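Local coordinates for competence damage-inducible protein A (Klebsiella pneumoniae subsp. pneumoniae MGH 78578, PDB 5V01), which is of undetermined function but belongs to the CinA family, some members of which are nicotinamide mononucleotide deamidases, and forms a two-subunit assembly, at residues V62-D67 / N72-R77; A45-A50 / Y160-L165; R24-R29 / E167-W172; C49-A52 / A56-D59. All coordinates share one frame; numbering follows the deposited sequence. Where two conformers were deposited one is given.

Interaction 1. Residues V62-D67 / N72-R77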
loop_
_atom_site.group_PDB
_atom_site.type_symbol
_atom_site.label_atom_id
_atom_site.label_comp_id
_atom_site.label_asym_id
_atom_site.label_seq_id
_atom_site.Cartn_x
_atom_site.Cartn_y
_atom_site.Cartn_z
ATOM N N VAL A 62 3.721 -2.910 -1.622
ATOM C CA VAL A 62 2.978 -2.844 -2.862
ATOM C C VAL A 62 1.567 -3.354 -2.706
ATOM O O VAL A 62 1.283 -4.191 -1.833
ATOM C CB VAL A 62 3.676 -3.570 -4.034
ATOM C CG1 VAL A 62 5.092 -3.050 -4.218
ATOM C CG2 VAL A 62 3.690 -5.091 -3.843
ATOM N N VAL A 63 0.691 -2.837 -3.571
ATOM C CA VAL A 63 -0.674 -3.296 -3.722
ATOM C C VAL A 63 -0.800 -3.711 -5.180
ATOM O O VAL A 63 -0.631 -2.899 -6.087
ATOM C CB VAL A 63 -1.673 -2.186 -3.374
ATOM C CG1 VAL A 63 -3.095 -2.679 -3.564
ATOM C CG2 VAL A 63 -1.443 -1.744 -1.961
ATOM N N THR A 64 -1.062 -5.003 -5.389
ATOM C CA THR A 64 -1.141 -5.607 -6.735
ATOM C C THR A 64 -2.485 -6.303 -6.801
ATOM O O THR A 64 -2.618 -7.448 -6.368
ATOM C CB THR A 64 0.015 -6.595 -6.976
ATOM O OG1 THR A 64 0.075 -7.549 -5.920
ATOM C CG2 THR A 64 1.335 -5.860 -7.053
ATOM N N PHE A 65 -3.509 -5.571 -7.247
ATOM C CA PHE A 65 -4.921 -5.971 -7.073
ATOM C C PHE A 65 -5.435 -6.988 -8.099
ATOM O O PHE A 65 -6.473 -7.600 -7.876
ATOM C CB PHE A 65 -5.792 -4.704 -7.023
ATOM C CG PHE A 65 -7.100 -4.872 -6.323
ATOM C CD1 PHE A 65 -7.137 -4.893 -4.938
ATOM C CD2 PHE A 65 -8.300 -4.967 -7.038
ATOM C CE1 PHE A 65 -8.337 -5.038 -4.267
ATOM C CE2 PHE A 65 -9.504 -5.112 -6.368
ATOM C CZ PHE A 65 -9.518 -5.145 -4.977
ATOM N N SER A 66 -4.708 -7.154 -9.205
ATOM C CA SER A 66 -5.073 -8.008 -10.325
ATOM C C SER A 66 -3.959 -9.047 -10.561
ATOM O O SER A 66 -2.830 -8.886 -10.100
ATOM C CB SER A 66 -5.243 -7.186 -11.588
ATOM O OG SER A 66 -3.972 -6.695 -11.991
ATOM N N ASP A 67 -4.265 -10.046 -11.385
ATOM C CA ASP A 67 -3.275 -11.033 -11.789
ATOM C C ASP A 67 -2.162 -10.336 -12.565
ATOM O O ASP A 67 -0.975 -10.605 -12.357
ATOM C CB ASP A 67 -3.907 -12.140 -12.653
ATOM C CG ASP A 67 -4.795 -13.112 -11.875
ATOM O OD1 ASP A 67 -5.029 -12.931 -10.677
ATOM O OD2 ASP A 67 -5.281 -14.093 -12.501
ATOM N N ASN A 72 3.435 -8.242 -13.255
ATOM C CA ASN A 72 4.235 -7.061 -13.618
ATOM C C ASN A 72 5.167 -6.608 -12.478
ATOM O O ASN A 72 6.358 -6.406 -12.653
ATOM C CB ASN A 72 3.273 -5.921 -14.018
ATOM C CG ASN A 72 3.981 -4.654 -14.428
ATOM O OD1 ASN A 72 5.014 -4.709 -15.092
ATOM N ND2 ASN A 72 3.436 -3.495 -14.008
ATOM N N VAL A 73 4.590 -6.458 -11.291
ATOM C CA VAL A 73 5.305 -5.861 -10.175
ATOM C C VAL A 73 6.143 -6.881 -9.390
ATOM O O VAL A 73 7.212 -6.562 -8.891
ATOM C CB VAL A 73 4.310 -5.140 -9.232
ATOM C CG1 VAL A 73 5.037 -4.539 -8.031
ATOM C CG2 VAL A 73 3.555 -4.071 -10.002
ATOM N N LEU A 74 5.623 -8.101 -9.282
ATOM C CA LEU A 74 6.211 -9.126 -8.403
ATOM C C LEU A 74 6.752 -10.365 -9.099
ATOM O O LEU A 74 7.259 -11.266 -8.420
ATOM C CB LEU A 74 5.197 -9.525 -7.330
ATOM C CG LEU A 74 4.758 -8.388 -6.399
ATOM C CD1 LEU A 74 3.616 -8.885 -5.538
ATOM C CD2 LEU A 74 5.931 -7.879 -5.579
ATOM N N GLN A 75 6.678 -10.401 -10.428
ATOM C CA GLN A 75 7.168 -11.523 -11.252
ATOM C C GLN A 75 6.492 -12.834 -10.873
ATOM O O GLN A 75 7.052 -13.911 -11.054
ATOM C CB GLN A 75 8.690 -11.657 -11.221
ATOM C CG GLN A 75 9.434 -10.451 -11.746
ATOM C CD GLN A 75 9.523 -9.343 -10.736
ATOM O OE1 GLN A 75 9.837 -9.580 -9.566
ATOM N NE2 GLN A 75 9.222 -8.121 -11.170
ATOM N N VAL A 76 5.241 -12.770 -10.424
ATOM C CA VAL A 76 4.468 -14.003 -10.213
ATOM C C VAL A 76 4.325 -14.639 -11.595
ATOM O O VAL A 76 4.037 -13.964 -12.573
ATOM C CB VAL A 76 3.106 -13.714 -9.541
ATOM C CG1 VAL A 76 2.259 -14.974 -9.467
ATOM C CG2 VAL A 76 3.306 -13.127 -8.139
ATOM N N ARG A 77 4.534 -15.949 -11.657
ATOM C CA ARG A 77 4.473 -16.675 -12.935
ATOM C C ARG A 77 3.058 -16.751 -13.465
ATOM O O ARG A 77 2.127 -17.083 -12.734
ATOM C CB ARG A 77 4.969 -18.098 -12.776
ATOM C CG ARG A 77 6.407 -18.207 -12.384
ATOM C CD ARG A 77 6.709 -19.689 -12.236
ATOM N NE ARG A 77 8.108 -19.915 -11.927
ATOM C CZ ARG A 77 8.630 -21.107 -11.630
ATOM N NH1 ARG A 77 7.860 -22.180 -11.602
ATOM N NH2 ARG A 77 9.922 -21.209 -11.380
#

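Interaction 2. Residues A45-A50 / Y160-L165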
loop_
_atom_site.group_PDB
_atom_site.type_symbol
_atom_site.label_atom_id
_atom_site.label_comp_id
_atom_site.label_asym_id
_atom_site.label_seq_id
_atom_site.Cartn_x
_atom_site.Cartn_y
_atom_site.Cartn_z
ATOM N N ALA A 45 0.131 -2.196 4.899
ATOM C CA ALA A 45 1.133 -1.130 4.830
ATOM C C ALA A 45 0.687 0.035 5.722
ATOM O O ALA A 45 1.508 0.611 6.414
ATOM C CB ALA A 45 1.345 -0.669 3.375
ATOM N N ALA A 46 -0.600 0.394 5.655
ATOM C CA ALA A 46 -1.078 1.575 6.372
ATOM C C ALA A 46 -0.913 1.406 7.882
ATOM O O ALA A 46 -0.555 2.350 8.574
ATOM C CB ALA A 46 -2.520 1.888 6.014
ATOM N N ALA A 47 -1.150 0.201 8.381
ATOM C CA ALA A 47 -0.914 -0.069 9.788
ATOM C C ALA A 47 0.547 0.142 10.164
ATOM O O ALA A 47 0.884 0.752 11.190
ATOM C CB ALA A 47 -1.366 -1.469 10.142
ATOM N N LEU A 48 1.420 -0.410 9.338
ATOM C CA LEU A 48 2.859 -0.292 9.587
ATOM C C LEU A 48 3.385 1.145 9.487
ATOM O O LEU A 48 4.338 1.527 10.197
ATOM C CB LEU A 48 3.643 -1.240 8.669
ATOM C CG LEU A 48 3.320 -2.708 8.931
ATOM C CD1 LEU A 48 3.616 -3.574 7.710
ATOM C CD2 LEU A 48 4.013 -3.231 10.176
ATOM N N CYS A 49 2.796 1.925 8.584
ATOM C CA CYS A 49 3.166 3.329 8.421
ATOM C C CYS A 49 2.527 4.250 9.457
ATOM O O CYS A 49 3.023 5.340 9.685
ATOM C CB CYS A 49 2.872 3.804 7.004
ATOM S SG CYS A 49 3.905 2.989 5.754
ATOM N N ALA A 50 1.441 3.821 10.081
ATOM C CA ALA A 50 0.836 4.608 11.162
ATOM C C ALA A 50 1.721 4.506 12.388
ATOM O O ALA A 50 1.774 5.395 13.175
ATOM C CB ALA A 50 -0.559 4.140 11.456
ATOM N N TYR A 160 -4.590 -10.373 11.669
ATOM C CA TYR A 160 -4.029 -11.732 11.720
ATOM C C TYR A 160 -2.592 -11.737 11.211
ATOM O O TYR A 160 -1.718 -12.368 11.793
ATOM C CB TYR A 160 -4.889 -12.697 10.897
ATOM C CG TYR A 160 -4.418 -14.118 11.006
ATOM C CD1 TYR A 160 -4.717 -14.852 12.133
ATOM C CD2 TYR A 160 -3.616 -14.704 10.032
ATOM C CE1 TYR A 160 -4.271 -16.139 12.283
ATOM C CE2 TYR A 160 -3.170 -15.997 10.188
ATOM C CZ TYR A 160 -3.494 -16.700 11.322
ATOM O OH TYR A 160 -3.066 -17.988 11.512
ATOM N N ALA A 161 -2.357 -11.057 10.094
ATOM C CA ALA A 161 -1.007 -11.000 9.542
ATOM C C ALA A 161 -0.004 -10.476 10.560
ATOM O O ALA A 161 1.103 -11.002 10.695
ATOM C CB ALA A 161 -0.960 -10.156 8.284
ATOM N N LEU A 162 -0.417 -9.423 11.273
ATOM C CA LEU A 162 0.438 -8.788 12.256
ATOM C C LEU A 162 0.597 -9.633 13.526
ATOM O O LEU A 162 1.688 -9.689 14.087
ATOM C CB LEU A 162 -0.078 -7.393 12.612
ATOM C CG LEU A 162 0.013 -6.363 11.478
ATOM C CD1 LEU A 162 -0.893 -5.164 11.793
ATOM C CD2 LEU A 162 1.449 -5.926 11.234
ATOM N N ALA A 163 -0.504 -10.216 14.007
ATOM C CA ALA A 163 -0.453 -11.041 15.220
ATOM C C ALA A 163 0.445 -12.250 14.975
ATOM O O ALA A 163 1.270 -12.610 15.826
ATOM C CB ALA A 163 -1.840 -11.470 15.640
ATOM N N ALA A 164 0.307 -12.869 13.806
ATOM C CA ALA A 164 1.158 -14.026 13.480
ATOM C C ALA A 164 2.626 -13.609 13.340
ATOM O O ALA A 164 3.550 -14.294 13.787
ATOM C CB ALA A 164 0.673 -14.706 12.221
ATOM N N LEU A 165 2.857 -12.448 12.711
ATOM C CA LEU A 165 4.213 -11.920 12.614
ATOM C C LEU A 165 4.817 -11.692 14.008
ATOM O O LEU A 165 5.976 -12.030 14.231
ATOM C CB LEU A 165 4.214 -10.605 11.843
ATOM C CG LEU A 165 5.588 -9.920 11.754
ATOM C CD1 LEU A 165 6.596 -10.795 11.015
ATOM C CD2 LEU A 165 5.487 -8.539 11.124
#

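Interaction 3. Residues R24-R29 / E167-W172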
loop_
_atom_site.group_PDB
_atom_site.type_symbol
_atom_site.label_atom_id
_atom_site.label_comp_id
_atom_site.label_asym_id
_atom_site.label_seq_id
_atom_site.Cartn_x
_atom_site.Cartn_y
_atom_site.Cartn_z
ATOM N N ARG A 24 9.045 -2.903 17.726
ATOM C CA ARG A 24 10.090 -3.072 18.728
ATOM C C ARG A 24 10.946 -4.305 18.462
ATOM O O ARG A 24 12.166 -4.265 18.598
ATOM C CB ARG A 24 9.485 -3.140 20.126
ATOM C CG ARG A 24 9.732 -1.898 20.943
ATOM C CD ARG A 24 8.970 -1.957 22.252
ATOM N NE ARG A 24 7.530 -1.940 22.015
ATOM C CZ ARG A 24 6.697 -2.892 22.417
ATOM N NH1 ARG A 24 7.144 -3.936 23.108
ATOM N NH2 ARG A 24 5.411 -2.784 22.141
ATOM N N ALA A 25 10.295 -5.403 18.089
ATOM C CA ALA A 25 10.999 -6.658 17.843
ATOM C C ALA A 25 11.881 -6.565 16.600
ATOM O O ALA A 25 13.018 -7.027 16.608
ATOM C CB ALA A 25 10.006 -7.786 17.727
ATOM N N LEU A 26 11.356 -5.950 15.531
ATOM C CA LEU A 26 12.164 -5.733 14.336
ATOM C C LEU A 26 13.369 -4.838 14.613
ATOM O O LEU A 26 14.487 -5.168 14.216
ATOM C CB LEU A 26 11.332 -5.140 13.203
ATOM C CG LEU A 26 10.285 -6.068 12.594
ATOM C CD1 LEU A 26 9.351 -5.228 11.719
ATOM C CD2 LEU A 26 10.911 -7.190 11.777
ATOM N N ILE A 27 13.131 -3.721 15.296
ATOM C CA ILE A 27 14.198 -2.758 15.599
ATOM C C ILE A 27 15.260 -3.395 16.495
ATOM O O ILE A 27 16.455 -3.208 16.255
ATOM C CB ILE A 27 13.622 -1.459 16.206
ATOM C CG1 ILE A 27 12.822 -0.702 15.139
ATOM C CG2 ILE A 27 14.721 -0.551 16.746
ATOM C CD1 ILE A 27 11.923 0.353 15.717
ATOM N N ALA A 28 14.826 -4.199 17.474
ATOM C CA ALA A 28 15.759 -4.887 18.375
ATOM C C ALA A 28 16.710 -5.828 17.633
ATOM O O ALA A 28 17.860 -6.011 18.075
ATOM C CB ALA A 28 15.003 -5.634 19.462
ATOM N N ARG A 29 16.243 -6.392 16.508
ATOM C CA ARG A 29 17.059 -7.344 15.738
ATOM C C ARG A 29 17.752 -6.731 14.535
ATOM O O ARG A 29 18.562 -7.393 13.905
ATOM C CB ARG A 29 16.186 -8.508 15.279
ATOM C CG ARG A 29 15.740 -9.335 16.453
ATOM C CD ARG A 29 14.675 -10.322 16.086
ATOM N NE ARG A 29 14.322 -11.144 17.244
ATOM C CZ ARG A 29 13.614 -10.723 18.296
ATOM N NH1 ARG A 29 13.140 -9.466 18.383
ATOM N NH2 ARG A 29 13.369 -11.567 19.273
ATOM N N GLU A 167 4.185 -13.200 16.813
ATOM C CA GLU A 167 4.520 -14.521 17.323
ATOM C C GLU A 167 5.795 -15.059 16.703
ATOM O O GLU A 167 6.691 -15.530 17.405
ATOM C CB GLU A 167 3.338 -15.477 17.155
ATOM C CG GLU A 167 3.414 -16.793 17.906
ATOM C CD GLU A 167 4.342 -17.817 17.312
ATOM O OE1 GLU A 167 4.744 -17.724 16.133
ATOM O OE2 GLU A 167 4.683 -18.743 18.069
ATOM N N LYS A 168 5.892 -14.955 15.376
ATOM C CA LYS A 168 7.060 -15.459 14.685
ATOM C C LYS A 168 8.342 -14.744 15.059
ATOM O O LYS A 168 9.385 -15.389 15.205
ATOM C CB LYS A 168 6.856 -15.477 13.172
ATOM C CG LYS A 168 5.792 -16.479 12.746
ATOM C CD LYS A 168 5.350 -16.329 11.302
ATOM C CE LYS A 168 4.005 -16.986 11.009
ATOM N NZ LYS A 168 4.041 -18.426 11.286
ATOM N N LEU A 169 8.259 -13.434 15.298
ATOM C CA LEU A 169 9.425 -12.656 15.685
ATOM C C LEU A 169 10.010 -13.099 17.014
ATOM O O LEU A 169 11.190 -12.914 17.224
ATOM C CB LEU A 169 9.101 -11.159 15.728
ATOM C CG LEU A 169 8.973 -10.518 14.338
ATOM C CD1 LEU A 169 8.278 -9.165 14.405
ATOM C CD2 LEU A 169 10.336 -10.395 13.681
ATOM N N ALA A 170 9.179 -13.687 17.878
ATOM C CA ALA A 170 9.638 -14.168 19.175
ATOM C C ALA A 170 10.463 -15.473 19.080
ATOM O O ALA A 170 11.014 -15.906 20.087
ATOM C CB ALA A 170 8.447 -14.340 20.105
ATOM N N HIS A 171 10.562 -16.057 17.875
ATOM C CA HIS A 171 11.260 -17.326 17.693
ATOM C C HIS A 171 12.263 -17.388 16.566
ATOM O O HIS A 171 13.098 -18.280 16.541
ATOM C CB HIS A 171 10.224 -18.432 17.531
ATOM C CG HIS A 171 9.311 -18.505 18.706
ATOM N ND1 HIS A 171 8.133 -17.811 18.825
ATOM C CD2 HIS A 171 9.511 -19.093 19.908
ATOM C CE1 HIS A 171 7.621 -18.017 20.035
ATOM N NE2 HIS A 171 8.440 -18.794 20.704
ATOM N N TRP A 172 12.175 -16.478 15.596
ATOM C CA TRP A 172 13.061 -16.539 14.453
ATOM C C TRP A 172 14.489 -16.220 14.811
ATOM O O TRP A 172 14.748 -15.348 15.645
ATOM C CB TRP A 172 12.606 -15.557 13.368
ATOM C CG TRP A 172 11.609 -16.069 12.421
ATOM C CD1 TRP A 172 11.472 -17.325 11.938
ATOM C CD2 TRP A 172 10.630 -15.278 11.767
ATOM N NE1 TRP A 172 10.455 -17.367 11.000
ATOM C CE2 TRP A 172 9.924 -16.112 10.884
ATOM C CE3 TRP A 172 10.287 -13.928 11.839
ATOM C CZ2 TRP A 172 8.869 -15.638 10.086
ATOM C CZ3 TRP A 172 9.248 -13.463 11.057
ATOM C CH2 TRP A 172 8.556 -14.310 10.189
HETATM O O HOH W 1 13.397 -14.411 17.931
HETATM O O HOH W 2 16.474 -13.499 16.880
#

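Interaction 4. Residues C49-A52 / A56-D59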
loop_
_atom_site.group_PDB
_atom_site.type_symbol
_atom_site.label_atom_id
_atom_site.label_comp_id
_atom_site.label_asym_id
_atom_site.label_seq_id
_atom_site.Cartn_x
_atom_site.Cartn_y
_atom_site.Cartn_z
ATOM N N CYS A 49 2.796 1.925 8.584
ATOM C CA CYS A 49 3.166 3.329 8.421
ATOM C C CYS A 49 2.527 4.250 9.457
ATOM O O CYS A 49 3.023 5.340 9.685
ATOM C CB CYS A 49 2.872 3.804 7.004
ATOM S SG CYS A 49 3.905 2.989 5.754
ATOM N N ALA A 50 1.441 3.821 10.081
ATOM C CA ALA A 50 0.836 4.608 11.162
ATOM C C ALA A 50 1.721 4.506 12.388
ATOM O O ALA A 50 1.774 5.395 13.175
ATOM C CB ALA A 50 -0.559 4.140 11.456
ATOM N N GLN A 51 2.421 3.387 12.530
ATOM C CA GLN A 51 3.371 3.182 13.638
ATOM C C GLN A 51 4.487 4.249 13.618
ATOM O O GLN A 51 5.001 4.559 12.558
ATOM C CB GLN A 51 3.984 1.783 13.438
ATOM C CG GLN A 51 4.927 1.264 14.476
ATOM C CD GLN A 51 4.378 1.348 15.868
ATOM O OE1 GLN A 51 3.208 1.015 16.124
ATOM N NE2 GLN A 51 5.211 1.831 16.784
ATOM N N ALA A 52 4.858 4.798 14.771
ATOM C CA ALA A 52 5.642 6.064 14.856
ATOM C C ALA A 52 7.059 6.118 14.254
ATOM O O ALA A 52 7.544 7.193 13.832
ATOM C CB ALA A 52 5.746 6.487 16.309
ATOM N N ALA A 56 12.494 3.050 10.697
ATOM C CA ALA A 56 13.449 2.201 11.400
ATOM C C ALA A 56 13.289 0.709 11.084
ATOM O O ALA A 56 14.185 -0.091 11.412
ATOM C CB ALA A 56 13.346 2.430 12.900
ATOM N N PHE A 57 12.160 0.323 10.480
ATOM C CA PHE A 57 11.919 -1.102 10.181
ATOM C C PHE A 57 11.199 -1.430 8.880
ATOM O O PHE A 57 11.037 -2.595 8.554
ATOM C CB PHE A 57 11.165 -1.777 11.338
ATOM C CG PHE A 57 9.785 -1.237 11.552
ATOM C CD1 PHE A 57 8.697 -1.764 10.875
ATOM C CD2 PHE A 57 9.584 -0.141 12.383
ATOM C CE1 PHE A 57 7.428 -1.231 11.072
ATOM C CE2 PHE A 57 8.331 0.377 12.583
ATOM C CZ PHE A 57 7.252 -0.145 11.905
ATOM N N TYR A 58 10.746 -0.425 8.135
ATOM C CA TYR A 58 9.879 -0.658 6.963
ATOM C C TYR A 58 10.037 0.471 5.995
ATOM O O TYR A 58 10.038 1.649 6.389
ATOM C CB TYR A 58 8.415 -0.695 7.418
ATOM C CG TYR A 58 7.377 -0.909 6.317
ATOM C CD1 TYR A 58 6.786 0.154 5.663
ATOM C CD2 TYR A 58 6.974 -2.176 5.977
ATOM C CE1 TYR A 58 5.835 -0.052 4.679
ATOM C CE2 TYR A 58 6.033 -2.402 5.018
ATOM C CZ TYR A 58 5.457 -1.342 4.353
ATOM O OH TYR A 58 4.483 -1.569 3.410
ATOM N N ASP A 59 10.144 0.146 4.720
ATOM C CA ASP A 59 10.017 1.222 3.750
ATOM C C ASP A 59 9.333 0.928 2.445
ATOM O O ASP A 59 9.034 1.889 1.776
ATOM C CB ASP A 59 11.365 1.874 3.504
ATOM C CG ASP A 59 12.388 0.904 3.020
ATOM O OD1 ASP A 59 12.071 0.147 2.105
ATOM O OD2 ASP A 59 13.522 0.916 3.550
#

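Interaction 1. Residues V62-D67 / N72-R77
Val62, near the end of strand 58-64, sends its two methyls to different residues of the helix that follows. CG1 meets Val73 CG1 at 4.1 Å and CG2 meets Leu74 CD2 at 4.0 Å, both pairs tip to tip, so one valine fork spans two consecutive helical residues. Val63 points to the other side of the strand, where it packs on Cys49 of the second subunit; Val62 and Val63 also pair antiparallel with a strand of that subunit, carrying the sheet across the interface. Thr64 faces the helix again. Its CG2 lies 3.8 Å from Val73 CB, and its OG1 approaches Leu74 CD1 at 3.8 Å. With chi1 at 53°, OG1 sits between the backbone N and the carbonyl carbon, while CG2 lies beside N and is presented to Val73. Beyond the strand, Ser66 is the N-cap of helix 67-74, its OG accepting from Ala69 N, and the chain turns back here to bring Val73 and Leu74 over the strand. No hydrogen bond joins the two segments, whose packing is aliphatic; the polar tie between strand and helix is Lys70 NZ to Thr64 O, and the buried hydroxyl, Thr64 OG1, has a weak hydrogen bond with Glu37 O.

Interaction 2. Residues A45-A50 / Y160-L165
Leu162 of helix 150-169 reaches from its helix to two consecutive residues of helix 43-50, Ala47 and Leu48. Its CB leaves the backbone toward the other helix, and CG continues that way, anti to the carbonyl carbon (chi1 -68°). At CG the side chain forks, and each methyl has its own partner. CD1 comes to Ala47 CB at 4.1 Å, where the small alanine lets the leucine approach the helix surface. CD2 lies 3.9 Å from Leu48 CD2, methyl against methyl, and the two leucines lie side by side, pointing opposite ways. The backbones remain well apart: the closest CA atoms, those of Ala47 and Leu162, are separated by 9.2 Å, and the side chains bridge that distance. Around this bridge, Thr15 and Thr19 of helix 15-29 touch Leu162, Thr15 also reaches Ala47, and Leu48 continues onto Leu33 and Thr35 of strand 33-37. The contact therefore brings two helices on the same face of the sheet together through a small apolar patch. No hydrogen bond crosses it; between these two segments, cohesion rests on dispersion and the burial of leucine methyls.

Interaction 3. Residues R24-R29 / E167-W172
The Arg29 guanidinium carries Leu169 O over one face, 3.2 Å above its plane and off its centre, and Ala25 O at its edge. The in-plane partner forms the hydrogen bond: Arg29 NH1 donates to Ala25 O at 3.0 Å, and because Arg29 N reaches the same oxygen from the opposite face of the carbonyl plane, two donors of one residue grip it. Leu169 O is 3.3 Å from Arg29 NH2 at a poor angle, and water serves instead. One water accepts from Arg29 NH2 and donates to both Leu169 O and Trp172 O; a second accepts from Arg29 NE and donates to Trp172 O. The indole of Trp172 has Lys168 CB over one face and Leu169 CD2 at its edge. Beneath this hydrated layer the contact is apolar. Leu169 CD1 lies 4.0 Å from Ala25 CB, and Leu169 CD2 lies 3.8 Å from Leu26 CD2, the two leucines crossing at about a right angle. Helix 15-29 thus packs near its C-terminal end on the last part of helix 150-169 and the tail beyond. Leu26, Leu169 and Trp172 all touch Ile107 of strand 107-113, while Trp172 stacks on Phe135 of strand 128-135.

Interaction 4. Residues C49-A52 / A56-D59
Gln51 and Phe57 meet through the aliphatic part of the glutamine: Gln51 CG lies 3.7 Å from Phe57 CZ and 4.0 Å from Phe57 CE2, with Gln51 CB a little farther from CZ. The two side chains cross at about a right angle, and the amide is turned 47° from the ring plane. Gln51 CG is anti to the backbone N (chi1 -176°), and the chain then bends at chi2, so that its methylenes rather than its amide meet the far end of the ring. The second meeting is a sulfur-aromatic contact. Cys49 SG is 3.8 Å from Tyr58 CE1 and 4.8 Å from the ring centroid, an oblique approach 62° off the ring normal.

In the next shell, the Tyr58 hydroxyl is hydrogen-bonded to Thr35 OG1, which ties the far end of the ring to the neighbouring strand, and Phe57 has a backbone hydrogen bond with Leu33. Thr54 OG1, in the connecting turn, bonds both Gln51 O and, within the helix, Leu48 O. Phe57 also packs on Ala23 and Leu26 of helix 15-29, whereas His16 and Thr19 of that helix touch Gln51. Cys49 meets Phe65 of the second subunit. The contact closes the return from helix 43-50 to strand 58-64 within the beta-alpha-beta unit begun by strand 33-37, with helix 15-29 alongside Gln51 and Phe57.

Interactions 2, 3 and 4 form a connected group, while interaction 1 lies apart, its centre 20 to 28 Å from theirs. Interactions 2 and 4 share Cys49 and Ala50 of helix 43-50, with centres 10 Å apart; interactions 2 and 3 share helix 150-169 and touch where Leu165 CD1 meets Trp172 CZ3 at 3.8 Å. Leu26 and Phe57 join interactions 3 and 4. Interactions 4 and 1 follow in series at the two ends of strand 58-64, and the chain closes interactions 2 and 3 around interaction 1. Interaction 3 joins the first and last helices, 15-29 and 150-169, whereas interactions 1, 2 and 4 also touch the second subunit.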